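Local coordinates for isocitrate dehydrogenase [NAD] subunit 1 (PDB 3BLX) that serves as one of the two kinds of subunit of the octameric, allosteric mitochondrial enzyme that oxidises isocitrate to 2-oxoglutarate and CO2 with NAD+ in the citric acid cycle, at the interface of chains A and B. Residues are numbered along the deposited sequence; one frame, centred on the assembly and turned at random. Chains: chain A, Isocitrate dehydrogenase [NAD] subunit 1; chain B, Isocitrate dehydrogenase [NAD] subunit 2.

Contact 1: the interface of chains A and B. Residues chain A 187-191, 193; chain B 146-148, 154, 156.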
loop_
_atom_site.group_PDB
_atom_site.type_symbol
_atom_site.label_atom_id
_atom_site.label_comp_id
_atom_site.label_asym_id
_atom_site.label_seq_id
_atom_site.Cartn_x
_atom_site.Cartn_y
_atom_site.Cartn_z
ATOM N N MET A 187 6.823 20.157 -20.448
ATOM C CA MET A 187 7.410 19.068 -19.678
ATOM C C MET A 187 6.338 18.438 -18.817
ATOM O O MET A 187 6.410 18.510 -17.601
ATOM C CB MET A 187 8.526 19.561 -18.741
ATOM C CG MET A 187 9.542 20.524 -19.347
ATOM S SD MET A 187 10.501 19.802 -20.705
ATOM C CE MET A 187 11.341 18.481 -19.836
ATOM N N LYS A 188 5.375 17.789 -19.463
ATOM C CA LYS A 188 4.190 17.240 -18.819
ATOM C C LYS A 188 4.505 16.240 -17.710
ATOM O O LYS A 188 3.743 16.112 -16.755
ATOM C CB LYS A 188 3.284 16.599 -19.880
ATOM C CG LYS A 188 3.093 17.457 -21.089
ATOM C CD LYS A 188 1.881 17.070 -21.895
ATOM C CE LYS A 188 1.746 18.006 -23.100
ATOM N NZ LYS A 188 0.542 17.733 -23.944
ATOM N N LEU A 189 5.628 15.541 -17.837
ATOM C CA LEU A 189 5.982 14.473 -16.917
ATOM C C LEU A 189 6.756 14.955 -15.702
ATOM O O LEU A 189 6.327 14.749 -14.579
ATOM C CB LEU A 189 6.800 13.414 -17.647
ATOM C CG LEU A 189 6.436 11.976 -17.337
ATOM C CD1 LEU A 189 4.977 11.796 -17.692
ATOM C CD2 LEU A 189 7.309 11.065 -18.163
ATOM N N GLY A 190 7.905 15.579 -15.942
ATOM C CA GLY A 190 8.784 16.065 -14.893
ATOM C C GLY A 190 8.240 17.272 -14.154
ATOM O O GLY A 190 8.183 17.284 -12.927
ATOM N N ASP A 191 7.826 18.299 -14.884
ATOM C CA ASP A 191 7.287 19.473 -14.202
ATOM C C ASP A 191 5.877 19.236 -13.738
ATOM O O ASP A 191 5.412 19.891 -12.824
ATOM C CB ASP A 191 7.438 20.740 -15.040
ATOM C CG ASP A 191 8.876 21.305 -14.972
ATOM O OD1 ASP A 191 9.825 20.516 -14.707
ATOM O OD2 ASP A 191 9.062 22.526 -15.171
ATOM N N LEU A 193 5.036 16.306 -12.381
ATOM C CA LEU A 193 5.330 15.713 -11.097
ATOM C C LEU A 193 5.500 16.789 -10.024
ATOM O O LEU A 193 4.986 16.652 -8.907
ATOM C CB LEU A 193 6.605 14.888 -11.206
ATOM C CG LEU A 193 7.082 14.136 -9.986
ATOM C CD1 LEU A 193 6.155 12.965 -9.758
ATOM C CD2 LEU A 193 8.488 13.682 -10.232
ATOM N N GLU B 146 10.643 13.034 -22.637
ATOM C CA GLU B 146 10.611 12.713 -21.219
ATOM C C GLU B 146 10.312 11.249 -21.039
ATOM O O GLU B 146 9.471 10.674 -21.742
ATOM C CB GLU B 146 9.525 13.503 -20.483
ATOM C CG GLU B 146 9.787 14.960 -20.316
ATOM C CD GLU B 146 8.735 15.637 -19.468
ATOM O OE1 GLU B 146 9.124 16.147 -18.384
ATOM O OE2 GLU B 146 7.542 15.650 -19.886
ATOM N N HIS B 147 10.969 10.639 -20.073
ATOM C CA HIS B 147 10.535 9.298 -19.685
ATOM C C HIS B 147 10.838 8.924 -18.250
ATOM O O HIS B 147 11.688 9.500 -17.609
ATOM C CB HIS B 147 11.149 8.260 -20.603
ATOM C CG HIS B 147 12.597 8.046 -20.341
ATOM N ND1 HIS B 147 13.139 6.798 -20.099
ATOM C CD2 HIS B 147 13.617 8.929 -20.246
ATOM C CE1 HIS B 147 14.437 6.923 -19.899
ATOM N NE2 HIS B 147 14.753 8.206 -19.981
ATOM N N ILE B 148 10.134 7.918 -17.763
ATOM C CA ILE B 148 10.303 7.470 -16.388
ATOM C C ILE B 148 11.446 6.469 -16.334
ATOM O O ILE B 148 11.417 5.434 -17.006
ATOM C CB ILE B 148 8.993 6.866 -15.850
ATOM C CG1 ILE B 148 7.886 7.928 -15.867
ATOM C CG2 ILE B 148 9.205 6.293 -14.477
ATOM C CD1 ILE B 148 6.516 7.432 -15.399
ATOM N N VAL B 154 11.653 11.217 -13.189
ATOM C CA VAL B 154 11.523 11.604 -14.578
ATOM C C VAL B 154 12.878 12.067 -15.058
ATOM O O VAL B 154 13.549 12.836 -14.405
ATOM C CB VAL B 154 10.442 12.673 -14.796
ATOM C CG1 VAL B 154 10.236 12.894 -16.277
ATOM C CG2 VAL B 154 9.117 12.230 -14.153
ATOM N N SER B 156 14.656 14.003 -18.413
ATOM C CA SER B 156 14.331 14.824 -19.584
ATOM C C SER B 156 15.514 14.779 -20.515
ATOM O O SER B 156 16.641 14.773 -20.063
ATOM C CB SER B 156 14.074 16.260 -19.149
ATOM O OG SER B 156 12.919 16.358 -18.338
#

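Contact 2: the interface of chains A and B. Residues chain A 87-88, 241-242, 245, 276-277; chain B 189, 222-223, 225-226.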
loop_
_atom_site.group_PDB
_atom_site.type_symbol
_atom_site.label_atom_id
_atom_site.label_comp_id
_atom_site.label_asym_id
_atom_site.label_seq_id
_atom_site.Cartn_x
_atom_site.Cartn_y
_atom_site.Cartn_z
ATOM N N GLN A 87 27.780 33.289 -8.886
ATOM C CA GLN A 87 26.492 33.966 -9.077
ATOM C C GLN A 87 25.380 33.033 -9.574
ATOM O O GLN A 87 24.203 33.307 -9.386
ATOM C CB GLN A 87 26.639 35.198 -10.003
ATOM C CG GLN A 87 27.585 36.298 -9.464
ATOM C CD GLN A 87 27.896 37.410 -10.486
ATOM O OE1 GLN A 87 27.437 37.372 -11.638
ATOM N NE2 GLN A 87 28.681 38.402 -10.057
ATOM N N THR A 88 25.756 31.930 -10.205
ATOM C CA THR A 88 24.759 31.031 -10.793
ATOM C C THR A 88 24.490 29.768 -9.958
ATOM O O THR A 88 23.537 29.046 -10.221
ATOM C CB THR A 88 25.117 30.641 -12.248
ATOM O OG1 THR A 88 26.474 30.200 -12.310
ATOM C CG2 THR A 88 24.978 31.820 -13.154
ATOM N N THR A 241 16.561 31.366 -10.487
ATOM C CA THR A 241 17.448 32.439 -10.804
ATOM C C THR A 241 16.704 33.538 -11.559
ATOM O O THR A 241 16.848 34.707 -11.253
ATOM C CB THR A 241 18.611 31.914 -11.650
ATOM O OG1 THR A 241 19.756 31.721 -10.809
ATOM C CG2 THR A 241 18.952 32.883 -12.795
ATOM N N ILE A 242 15.908 33.175 -12.555
ATOM C CA ILE A 242 15.187 34.186 -13.311
ATOM C C ILE A 242 14.162 34.898 -12.426
ATOM O O ILE A 242 14.142 36.116 -12.380
ATOM C CB ILE A 242 14.497 33.577 -14.518
ATOM C CG1 ILE A 242 15.553 33.175 -15.540
ATOM C CG2 ILE A 242 13.502 34.565 -15.130
ATOM C CD1 ILE A 242 15.054 32.232 -16.599
ATOM N N ASN A 245 15.827 37.358 -10.020
ATOM C CA ASN A 245 16.391 38.571 -10.549
ATOM C C ASN A 245 15.326 39.568 -10.869
ATOM O O ASN A 245 15.564 40.765 -10.811
ATOM C CB ASN A 245 17.298 38.309 -11.757
ATOM C CG ASN A 245 18.678 37.904 -11.340
ATOM O OD1 ASN A 245 19.332 38.608 -10.577
ATOM N ND2 ASN A 245 19.123 36.753 -11.811
ATOM N N VAL A 276 24.449 39.685 -8.411
ATOM C CA VAL A 276 24.659 39.368 -9.823
ATOM C C VAL A 276 25.206 40.505 -10.716
ATOM O O VAL A 276 26.159 40.297 -11.503
ATOM C CB VAL A 276 23.354 38.787 -10.433
ATOM C CG1 VAL A 276 23.307 37.254 -10.273
ATOM C CG2 VAL A 276 22.139 39.442 -9.780
ATOM N N GLY A 277 24.607 41.692 -10.579
ATOM C CA GLY A 277 24.882 42.823 -11.460
ATOM C C GLY A 277 25.681 43.939 -10.807
ATOM O O GLY A 277 26.520 44.565 -11.479
ATOM N N LYS B 189 23.004 30.831 -20.289
ATOM C CA LYS B 189 23.201 30.494 -18.871
ATOM C C LYS B 189 24.667 30.037 -18.660
ATOM O O LYS B 189 25.366 29.749 -19.631
ATOM C CB LYS B 189 22.197 29.425 -18.415
ATOM C CG LYS B 189 21.522 29.695 -17.075
ATOM C CD LYS B 189 22.522 30.224 -16.044
ATOM C CE LYS B 189 22.173 29.798 -14.616
ATOM N NZ LYS B 189 20.889 30.355 -14.109
ATOM N N ASP B 222 20.730 35.688 -16.167
ATOM C CA ASP B 222 20.544 36.344 -14.861
ATOM C C ASP B 222 20.712 37.861 -14.965
ATOM O O ASP B 222 19.898 38.614 -14.450
ATOM C CB ASP B 222 21.558 35.867 -13.818
ATOM C CG ASP B 222 21.612 34.361 -13.662
ATOM O OD1 ASP B 222 21.520 33.640 -14.674
ATOM O OD2 ASP B 222 21.784 33.902 -12.509
ATOM N N ASN B 223 21.790 38.310 -15.604
ATOM C CA ASN B 223 22.095 39.734 -15.656
ATOM C C ASN B 223 21.113 40.470 -16.561
ATOM O O ASN B 223 20.610 41.545 -16.237
ATOM C CB ASN B 223 23.540 39.974 -16.110
ATOM C CG ASN B 223 24.569 39.381 -15.150
ATOM O OD1 ASN B 223 24.348 39.299 -13.936
ATOM N ND2 ASN B 223 25.712 38.970 -15.699
ATOM N N VAL B 225 18.007 39.819 -17.181
ATOM C CA VAL B 225 16.713 40.144 -16.608
ATOM C C VAL B 225 16.827 41.211 -15.541
ATOM O O VAL B 225 15.924 42.026 -15.408
ATOM C CB VAL B 225 15.783 38.931 -16.207
ATOM C CG1 VAL B 225 16.199 37.634 -16.895
ATOM C CG2 VAL B 225 15.640 38.780 -14.718
ATOM N N LEU B 226 17.949 41.254 -14.826
ATOM C CA LEU B 226 18.137 42.266 -13.796
ATOM C C LEU B 226 18.224 43.635 -14.455
ATOM O O LEU B 226 17.627 44.597 -13.982
ATOM C CB LEU B 226 19.410 42.001 -13.021
ATOM C CG LEU B 226 19.467 42.396 -11.545
ATOM C CD1 LEU B 226 20.801 43.017 -11.315
ATOM C CD2 LEU B 226 18.366 43.349 -11.103
#

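Contact 1: the interface of chains A and B
B:Glu146 reaches across from chain B and sets its carboxylate against the first turn of an A-chain helix, where two consecutive backbone amides receive it. A:Leu189 N donates to OE2 of B:Glu146 at 2.8 Å, approaching on the syn side but 30° out of the carboxylate plane. A:Gly190 N donates to OE1 of B:Glu146, also at 2.8 Å, and comes more steeply from above that plane, 42° out of it. Both bonds are fairly straight, and together they fix the rotation of the carboxylate. The negative group thus caps the start of helix 190-205, where the helix dipole would be expected to favour the charged form.

Apolar groups line the carboxylate. CB of A:Leu189 lies 3.5 Å from CD of B:Glu146, and A:Met187, bent at its second and third torsions, brings its CE methyl back towards CG of B:Glu146 at 3.9 Å. An alanine in place of B:Glu146 would probably leave the amides of A:Leu189 and A:Gly190 without their partner across the interface and open a gap beside A:Met187.

Further out, B:Val154 slants across A:Leu189, its CG1 3.7 Å from CB of A:Leu189, and also covers the A:Gly190 backbone. B:Ile148 meets the same leucine at roughly a right angle, CG1 of B:Ile148 lying 3.9 Å from CD2 of A:Leu189. B:Glu146 itself extends beyond CG from strand 144-148, while B:Val154 comes from strand 153-161; both strands belong to the clasp, the beta-layer that paired subunits of this family build together, and here it packs on the start of helix 190-205 of subunit 1.

Contact 2: the interface of chains A and B
This heterodimer interface of the octamer builds a site shared between the subunits, formed mostly by subunit 1, with B:Lys189 and B:Asp222 lent by subunit 2. Helix 221-230 of chain B lies against helix 237-251 of chain A, with A:Thr88 alongside. B:Asp222, by its family position a magnesium and substrate ligand, sits in the first turn of the B helix and points its carboxylate at A:Thr241. The two side chains cross at about a right angle, and the A:Thr241 OG1 hydroxyl gives OD2 of B:Asp222 a weak hydrogen bond of 3.4 Å.

OD1 of B:Asp222 faces B:Lys189 NZ at 3.4 Å, a long salt bridge within chain B. This lysine, at the family's catalytic position, bends along its length and meets A:Thr88 tip to tip, CE of B:Lys189 lying 3.8 Å from CG2 of A:Thr88. A:Thr241 and A:Asn245 stand where subunit 2 carries the metal-binding B:Asp248 and B:Asp252, so full metal binding here seems unlikely and the site is probably regulatory rather than catalytic.

With CG anti to its carbonyl carbon (chi1 -83°), A:Asn245 lays its amide obliquely across B:Asp222, the plane turned 60° from the carboxylate, over the start of helix 221-230. B:Leu226 crosses the asparagine at about a right angle. One turn along the A helix from A:Thr241, CB of A:Asn245 packs on the CG2 methyl of B:Val225 at 3.4 Å.

Contact 1 and contact 2 lie about 26 Å apart, centre to centre, on the same A-B interface, and have no residue in common. In contact 1 strands of chain B meet a helix start of chain A; in contact 2 a helix of each chain takes part. A:Lys183 lies a few residues before the loop of contact 1 and, by the family rule, is lent to the site of subunit 2, as B:Lys189 in contact 2 is lent to that of subunit 1. Shifts between the subunits could therefore be felt at both the catalytic and the probably regulatory sites, though this one structure does not show such motion.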